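Local structure of SPI-1 type 3 secretion system pilotin (Salmonella typhimurium, 6XFJ) at residues 36-39 with 40-44; 45-48 with 49-53; 67-70 with 71-75. The protein acts as the lipoprotein pilot that places the secretin InvG correctly in the outer membrane, a step needed to build the SPI-1 type III secretion injectisome. All coordinates share one frame; numbering follows the deposited sequence.

How the contacts relate
The chain is the C-terminal part of the pilotin, an all-alpha piece without strands that pairs with a second copy. The contacts follow one another along it: contact 1 leaves helix 25-36 and makes the short helix 39-42, contact 2 covers the first ten residues or so of helix 44-59, and contact 3 opens helix 68-80. Contacts 1 and 2, centres about 10 Å apart, are joined by a probable hydrogen bond between the side chains of Gln39 and Asp46 and by Tyr40 packing on Leu50. Contact 3 lies about 13 Å from contact 2 and 15 Å from contact 1, centre to centre; Met51 meets Leu72, and Glu36 probably bonds to Tyr69. All three also reach the second subunit.

Contact 1 of 3, residues 36-39 with 40-44; sequences EHPQ and YMRSK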
loop_
_atom_site.group_PDB
_atom_site.type_symbol
_atom_site.label_atom_id
_atom_site.label_comp_id
_atom_site.label_asym_id
_atom_site.label_seq_id
_atom_site.Cartn_x
_atom_site.Cartn_y
_atom_site.Cartn_z
ATOM N N GLU B 36 -13.326 8.511 7.626
ATOM C CA GLU B 36 -13.281 9.919 7.124
ATOM C C GLU B 36 -14.429 10.151 6.111
ATOM O O GLU B 36 -14.660 11.305 5.758
ATOM C CB GLU B 36 -11.934 10.222 6.438
ATOM C CG GLU B 36 -10.749 10.419 7.353
ATOM C CD GLU B 36 -9.424 10.508 6.606
ATOM O OE1 GLU B 36 -9.450 10.331 5.353
ATOM O OE2 GLU B 36 -8.368 10.780 7.264
ATOM N N HIS B 37 -15.014 9.077 5.554
ATOM C CA HIS B 37 -16.021 9.187 4.462
ATOM C C HIS B 37 -17.217 8.300 4.772
ATOM O O HIS B 37 -17.531 7.410 3.968
ATOM C CB HIS B 37 -15.371 8.842 3.117
ATOM C CG HIS B 37 -14.210 9.699 2.764
ATOM N ND1 HIS B 37 -12.908 9.426 3.220
ATOM C CD2 HIS B 37 -14.121 10.795 1.970
ATOM C CE1 HIS B 37 -12.084 10.362 2.747
ATOM N NE2 HIS B 37 -12.801 11.213 1.984
ATOM N N PRO B 38 -18.004 8.614 5.819
ATOM C CA PRO B 38 -19.088 7.745 6.269
ATOM C C PRO B 38 -20.284 7.683 5.317
ATOM O O PRO B 38 -21.136 6.819 5.497
ATOM C CB PRO B 38 -19.509 8.383 7.597
ATOM C CG PRO B 38 -19.069 9.828 7.479
ATOM C CD PRO B 38 -17.776 9.757 6.691
ATOM N N GLN B 39 -20.359 8.576 4.338
ATOM C CA GLN B 39 -21.393 8.452 3.259
ATOM C C GLN B 39 -21.380 7.055 2.619
ATOM O O GLN B 39 -22.433 6.531 2.217
ATOM C CB GLN B 39 -21.231 9.542 2.197
ATOM C CG GLN B 39 -22.281 9.512 1.104
ATOM C CD GLN B 39 -23.724 9.553 1.577
ATOM O OE1 GLN B 39 -24.075 10.157 2.613
ATOM N NE2 GLN B 39 -24.577 8.909 0.781
ATOM N N TYR B 40 -20.217 6.450 2.493
ATOM C CA TYR B 40 -20.090 5.114 1.877
ATOM C C TYR B 40 -20.693 4.003 2.735
ATOM O O TYR B 40 -20.934 2.918 2.188
ATOM C CB TYR B 40 -18.649 4.857 1.461
ATOM C CG TYR B 40 -18.232 5.855 0.422
ATOM C CD1 TYR B 40 -18.818 5.821 -0.835
ATOM C CD2 TYR B 40 -17.240 6.787 0.652
ATOM C CE1 TYR B 40 -18.459 6.743 -1.798
ATOM C CE2 TYR B 40 -16.843 7.688 -0.327
ATOM C CZ TYR B 40 -17.478 7.690 -1.555
ATOM O OH TYR B 40 -17.103 8.604 -2.515
ATOM N N MET B 41 -20.946 4.240 4.018
ATOM C CA MET B 41 -21.680 3.279 4.870
ATOM C C MET B 41 -23.180 3.610 4.864
ATOM O O MET B 41 -23.961 2.739 5.239
ATOM C CB MET B 41 -21.134 3.303 6.296
ATOM C CG MET B 41 -19.792 2.607 6.415
ATOM S SD MET B 41 -18.385 3.666 6.058
ATOM C CE MET B 41 -18.295 4.490 7.653
ATOM N N ARG B 42 -23.575 4.826 4.458
ATOM C CA ARG B 42 -24.988 5.251 4.416
ATOM C C ARG B 42 -25.662 4.839 3.108
ATOM O O ARG B 42 -26.890 4.617 3.142
ATOM C CB ARG B 42 -25.068 6.757 4.621
ATOM C CG ARG B 42 -24.691 7.157 6.035
ATOM C CD ARG B 42 -25.161 8.548 6.366
ATOM N NE ARG B 42 -24.351 9.577 5.728
ATOM C CZ ARG B 42 -23.330 10.235 6.289
ATOM N NH1 ARG B 42 -22.932 9.974 7.526
ATOM N NH2 ARG B 42 -22.696 11.158 5.587
ATOM N N SER B 43 -24.923 4.705 2.011
ATOM C CA SER B 43 -25.513 4.438 0.686
ATOM C C SER B 43 -24.790 3.233 0.101
ATOM O O SER B 43 -23.593 3.367 -0.310
ATOM C CB SER B 43 -25.347 5.631 -0.184
ATOM O OG SER B 43 -25.735 5.309 -1.489
ATOM N N LYS B 44 -25.489 2.107 -0.023
ATOM C CA LYS B 44 -24.975 0.971 -0.815
ATOM C C LYS B 44 -24.671 1.395 -2.260
ATOM O O LYS B 44 -23.647 0.931 -2.819
ATOM C CB LYS B 44 -25.994 -0.169 -0.969
#
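Gln39 OE1 takes two N-H groups of Arg42, NE at 3.2 Å and, weakly, NH2 at 3.4 Å. The bond from NE is fairly straight (153°), but NE sits above the amide's carbonyl plane, and the amide and guanidinium planes stand 61° apart. Arg42 bends at chi3, which folds its guanidinium back so that one face lies over the Pro38-Gln39 peptide, with Pro38 C 4.0 Å from the plane. Arg42 lies side by side with Pro38, NH1 3.8 Å from Pro38 CB. The methyl of Met41 also meets this proline, its CE 3.6 Å from Pro38 CA.

The backbone forms the short helix 39-42, linking helices 25-36 and 44-59: i, i+3 bonds from Tyr40 N to His37 O and from Met41 N to Pro38 O (3.0 Å) lead into an i, i+4 bond from Ser43 N to Gln39 O (3.1 Å). Tyr40 lays CD2 against His37 CB (3.7 Å), while its hydroxyl bonds to His76 ND1. Gln39 NE2 goes to Asp46 OD2, and Ser43, N-cap of helix 44-59, bonds through OG to Asp46 N. Oxygen to a cation and nitrogen to a carboxylate: this pairing is consistent with the Gln39 amide being oriented as modelled.

Contact 2 of 3, residues 45-48 with 49-53; sequences EDEE and QLMTE. With CD (cadmium ion), chain P; NA (sodium ion), chain V.
Glu47 sets CG anti to its backbone N (chi1 179°) and then bends at chi2 (62°), and this carries the carboxylate forward along helix 44-59 to Leu50 and Met51. Its two oxygens meet different side chains: OE1 lies 3.5 Å from Leu50 CD2, and OE2 lies 3.5 Å from Met51 CE. Both approaches put an acid beside hydrocarbon, where Tyr40 and Phe34 of the same chain and Asn11 of the second subunit also pack on Glu47. Leu50 and Met51 in turn pack on Ala75 and Leu72 of helix 68-80. Regular helical bonds run through the segment, among them Met51 N to Glu47 O at 2.9 Å.

The other acids hold ions, on different sides of the helix. Asp46 binds a sodium ion through OD2 at 2.2 Å and, at longer range, OD1 at 3.0 Å. Its OD2 also pairs with Gln39 NE2. Away from that ion, Glu45 and Glu48 bring their carboxylates together on a cadmium ion: Glu45 gives OE2 at 2.3 Å, while Glu48 chelates through OE1 at 2.4 Å and OE2 at 2.3 Å. A water and one atom from elsewhere in the structure also bind it. Two carboxylates three residues apart on one face of a helix thus form a typical i, i+3 metal site.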
loop_
_atom_site.group_PDB
_atom_site.type_symbol
_atom_site.label_atom_id
_atom_site.label_comp_id
_atom_site.label_asym_id
_atom_site.label_seq_id
_atom_site.Cartn_x
_atom_site.Cartn_y
_atom_site.Cartn_z
ATOM N N GLU B 45 -25.508 2.223 -2.872
ATOM C CA GLU B 45 -25.253 2.668 -4.257
ATOM C C GLU B 45 -23.933 3.450 -4.316
ATOM O O GLU B 45 -23.151 3.184 -5.218
ATOM C CB GLU B 45 -26.476 3.441 -4.759
ATOM C CG GLU B 45 -27.628 2.472 -5.088
ATOM C CD GLU B 45 -27.328 1.460 -6.195
ATOM O OE1 GLU B 45 -26.849 1.912 -7.290
ATOM O OE2 GLU B 45 -27.537 0.215 -5.956
ATOM N N ASP B 46 -23.671 4.315 -3.335
ATOM C CA ASP B 46 -22.422 5.115 -3.407
ATOM C C ASP B 46 -21.201 4.207 -3.255
ATOM O O ASP B 46 -20.189 4.460 -3.882
ATOM C CB ASP B 46 -22.425 6.226 -2.370
ATOM C CG ASP B 46 -23.373 7.381 -2.675
ATOM O OD1 ASP B 46 -23.899 7.451 -3.815
ATOM O OD2 ASP B 46 -23.559 8.221 -1.788
ATOM N N GLU B 47 -21.301 3.198 -2.390
ATOM C CA GLU B 47 -20.171 2.273 -2.165
ATOM C C GLU B 47 -19.903 1.472 -3.427
ATOM O O GLU B 47 -18.755 1.240 -3.749
ATOM C CB GLU B 47 -20.445 1.370 -0.969
ATOM C CG GLU B 47 -19.339 0.381 -0.681
ATOM C CD GLU B 47 -17.976 1.002 -0.326
ATOM O OE1 GLU B 47 -17.886 2.220 -0.226
ATOM O OE2 GLU B 47 -16.981 0.239 -0.141
ATOM N N GLU B 48 -20.969 1.111 -4.151
ATOM C CA GLU B 48 -20.815 0.339 -5.401
ATOM C C GLU B 48 -20.070 1.234 -6.380
ATOM O O GLU B 48 -19.154 0.735 -7.101
ATOM C CB GLU B 48 -22.161 -0.034 -6.015
ATOM C CG GLU B 48 -22.958 -1.122 -5.310
ATOM C CD GLU B 48 -24.366 -1.374 -5.858
ATOM O OE1 GLU B 48 -24.696 -0.829 -6.934
ATOM O OE2 GLU B 48 -25.083 -2.159 -5.234
ATOM N N GLN B 49 -20.469 2.490 -6.498
ATOM C CA GLN B 49 -19.811 3.441 -7.385
ATOM C C GLN B 49 -18.352 3.593 -6.973
ATOM O O GLN B 49 -17.504 3.646 -7.847
ATOM C CB GLN B 49 -20.522 4.777 -7.481
ATOM C CG GLN B 49 -21.888 4.691 -8.142
ATOM C CD GLN B 49 -22.528 6.059 -8.207
ATOM O OE1 GLN B 49 -21.852 7.076 -8.316
ATOM N NE2 GLN B 49 -23.848 6.100 -8.147
ATOM N N LEU B 50 -18.076 3.720 -5.676
ATOM C CA LEU B 50 -16.679 3.859 -5.246
ATOM C C LEU B 50 -15.852 2.624 -5.611
ATOM O O LEU B 50 -14.735 2.785 -6.072
ATOM C CB LEU B 50 -16.654 4.104 -3.739
ATOM C CG LEU B 50 -15.254 4.288 -3.193
ATOM C CD1 LEU B 50 -14.711 5.621 -3.605
ATOM C CD2 LEU B 50 -15.341 4.180 -1.672
ATOM N N MET B 51 -16.378 1.424 -5.349
ATOM C CA MET B 51 -15.644 0.184 -5.661
ATOM C C MET B 51 -15.393 0.096 -7.194
ATOM O O MET B 51 -14.300 -0.313 -7.611
ATOM C CB MET B 51 -16.359 -1.069 -5.147
ATOM C CG MET B 51 -16.348 -1.190 -3.650
ATOM S SD MET B 51 -14.679 -1.250 -2.930
ATOM C CE MET B 51 -14.403 0.484 -2.521
ATOM N N THR B 52 -16.345 0.478 -8.050
ATOM C CA THR B 52 -16.089 0.516 -9.515
ATOM C C THR B 52 -14.937 1.486 -9.813
ATOM O O THR B 52 -13.991 1.093 -10.584
ATOM C CB THR B 52 -17.341 0.973 -10.259
ATOM O OG1 THR B 52 -18.318 -0.032 -9.986
ATOM C CG2 THR B 52 -17.130 1.144 -11.747
ATOM N N GLU B 53 -14.962 2.698 -9.229
ATOM C CA GLU B 53 -13.905 3.689 -9.556
ATOM C C GLU B 53 -12.580 3.178 -9.000
ATOM O O GLU B 53 -11.553 3.360 -9.638
ATOM C CB GLU B 53 -14.219 5.079 -9.023
ATOM C CG GLU B 53 -15.231 5.897 -9.740
ATOM C CD GLU B 53 -14.992 6.025 -11.228
ATOM O OE1 GLU B 53 -13.891 6.422 -11.661
ATOM O OE2 GLU B 53 -15.917 5.743 -11.946
HETATM CD CD CD P . -26.821 -1.851 -6.728
HETATM NA NA NA V . -25.097 9.697 -2.273
HETATM O O HOH W 1 -25.933 -3.821 -7.710
#

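Contact 3 of 3, residues 67-70 with 71-75; sequences SIYQ and TLLAA
Ser67 O is gripped twice by Thr71, once through the backbone N and once through the hydroxyl OG1, each at 2.9 Å. The threonine can do this because its OG1 stands between its own backbone N and carbonyl carbon (chi1 55°), turned back toward the preceding turn. The N-H comes nearly end-on to the carbonyl, whereas the hydroxyl arrives more obliquely, tilted from the carbonyl plane, so a buried acceptor is supplied from two directions.

One residue further on, Ile68 and Leu72 lie side by side and point the same way, with Ile68 CG1 3.9 Å from Leu72 CD1. Tyr69 and Leu73 repeat the arrangement on a neighbouring flank of the helix, where Leu73 CD2 meets the ring obliquely at CE2, 4.0 Å away.

At the N terminus of helix 68-80 stands a capping box. Ser67, the N-cap, accepts Gln70 N at its OG (3.0 Å, 167°), and Gln70 OE1 in turn accepts Ser67 N (2.8 Å). The latter bond is straight at the hydrogen, but the donor lies well above the plane of the amide. The N-H of the cap residue and that of Gln70 in the first turn thereby each find a side-chain acceptor.

Farther out, Ser67 OG bonds to Asn65 O of the second subunit, and Gln70 OE1 bonds to Gln70 NE2 of that subunit, so the cap also belongs to the dimer interface. Tyr69 OH is held by Glu36 OE1, while Phe54, Val57 and Leu58 of helix 44-59 pack against Thr71.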
loop_
_atom_site.group_PDB
_atom_site.type_symbol
_atom_site.label_atom_id
_atom_site.label_comp_id
_atom_site.label_asym_id
_atom_site.label_seq_id
_atom_site.Cartn_x
_atom_site.Cartn_y
_atom_site.Cartn_z
ATOM N N SER B 67 -0.759 3.813 -2.388
ATOM C CA SER B 67 -1.335 3.032 -1.281
ATOM C C SER B 67 -2.815 2.801 -1.440
ATOM O O SER B 67 -3.487 3.492 -2.237
ATOM C CB SER B 67 -1.055 3.725 0.026
ATOM O OG SER B 67 -1.853 4.885 0.130
ATOM N N ILE B 68 -3.410 1.902 -0.641
ATOM C CA ILE B 68 -4.889 1.778 -0.632
ATOM C C ILE B 68 -5.499 3.109 -0.224
ATOM O O ILE B 68 -6.547 3.448 -0.730
ATOM C CB ILE B 68 -5.365 0.583 0.172
ATOM C CG1 ILE B 68 -6.794 0.243 -0.245
ATOM C CG2 ILE B 68 -5.199 0.858 1.696
ATOM C CD1 ILE B 68 -7.300 -1.000 0.390
ATOM N N TYR B 69 -4.910 3.841 0.745
ATOM C CA TYR B 69 -5.526 5.108 1.148
ATOM C C TYR B 69 -5.588 6.033 -0.078
ATOM O O TYR B 69 -6.592 6.672 -0.340
ATOM C CB TYR B 69 -4.742 5.741 2.314
ATOM C CG TYR B 69 -5.398 7.014 2.770
ATOM C CD1 TYR B 69 -6.439 7.021 3.697
ATOM C CD2 TYR B 69 -5.016 8.224 2.232
ATOM C CE1 TYR B 69 -7.126 8.163 4.026
ATOM C CE2 TYR B 69 -5.672 9.395 2.621
ATOM C CZ TYR B 69 -6.733 9.372 3.514
ATOM O OH TYR B 69 -7.351 10.527 3.888
ATOM N N GLN B 70 -4.457 6.169 -0.745
ATOM C CA GLN B 70 -4.314 7.122 -1.879
ATOM C C GLN B 70 -5.244 6.707 -3.037
ATOM O O GLN B 70 -5.815 7.568 -3.664
ATOM C CB GLN B 70 -2.885 7.117 -2.383
ATOM C CG GLN B 70 -1.944 7.753 -1.355
ATOM C CD GLN B 70 -0.502 7.329 -1.441
ATOM O OE1 GLN B 70 -0.107 6.574 -2.313
ATOM N NE2 GLN B 70 0.330 7.769 -0.471
ATOM N N THR B 71 -5.404 5.402 -3.242
ATOM C CA THR B 71 -6.265 4.959 -4.364
ATOM C C THR B 71 -7.737 5.011 -4.014
ATOM O O THR B 71 -8.542 5.324 -4.896
ATOM C CB THR B 71 -5.804 3.615 -4.868
ATOM O OG1 THR B 71 -5.767 2.673 -3.827
ATOM C CG2 THR B 71 -4.447 3.728 -5.534
ATOM N N LEU B 72 -8.142 4.732 -2.794
ATOM C CA LEU B 72 -9.535 5.006 -2.352
ATOM C C LEU B 72 -9.847 6.494 -2.505
ATOM O O LEU B 72 -10.906 6.877 -2.940
ATOM C CB LEU B 72 -9.773 4.499 -0.934
ATOM C CG LEU B 72 -9.882 2.996 -0.753
ATOM C CD1 LEU B 72 -9.784 2.598 0.686
ATOM C CD2 LEU B 72 -11.199 2.464 -1.361
ATOM N N LEU B 73 -8.902 7.329 -2.055
ATOM C CA LEU B 73 -9.141 8.786 -2.091
ATOM C C LEU B 73 -9.254 9.239 -3.561
ATOM O O LEU B 73 -10.118 10.017 -3.874
ATOM C CB LEU B 73 -8.015 9.504 -1.361
ATOM C CG LEU B 73 -8.256 10.978 -1.058
ATOM C CD1 LEU B 73 -9.414 11.193 -0.125
ATOM C CD2 LEU B 73 -7.016 11.587 -0.462
ATOM N N ALA B 74 -8.368 8.732 -4.428
ATOM C CA ALA B 74 -8.479 9.015 -5.881
ATOM C C ALA B 74 -9.839 8.579 -6.444
ATOM O O ALA B 74 -10.440 9.350 -7.198
ATOM C CB ALA B 74 -7.357 8.380 -6.638
ATOM N N ALA B 75 -10.313 7.419 -6.043
ATOM C CA ALA B 75 -11.621 6.914 -6.509
ATOM C C ALA B 75 -12.737 7.858 -6.050
ATOM O O ALA B 75 -13.581 8.241 -6.873
ATOM C CB ALA B 75 -11.806 5.515 -6.009
#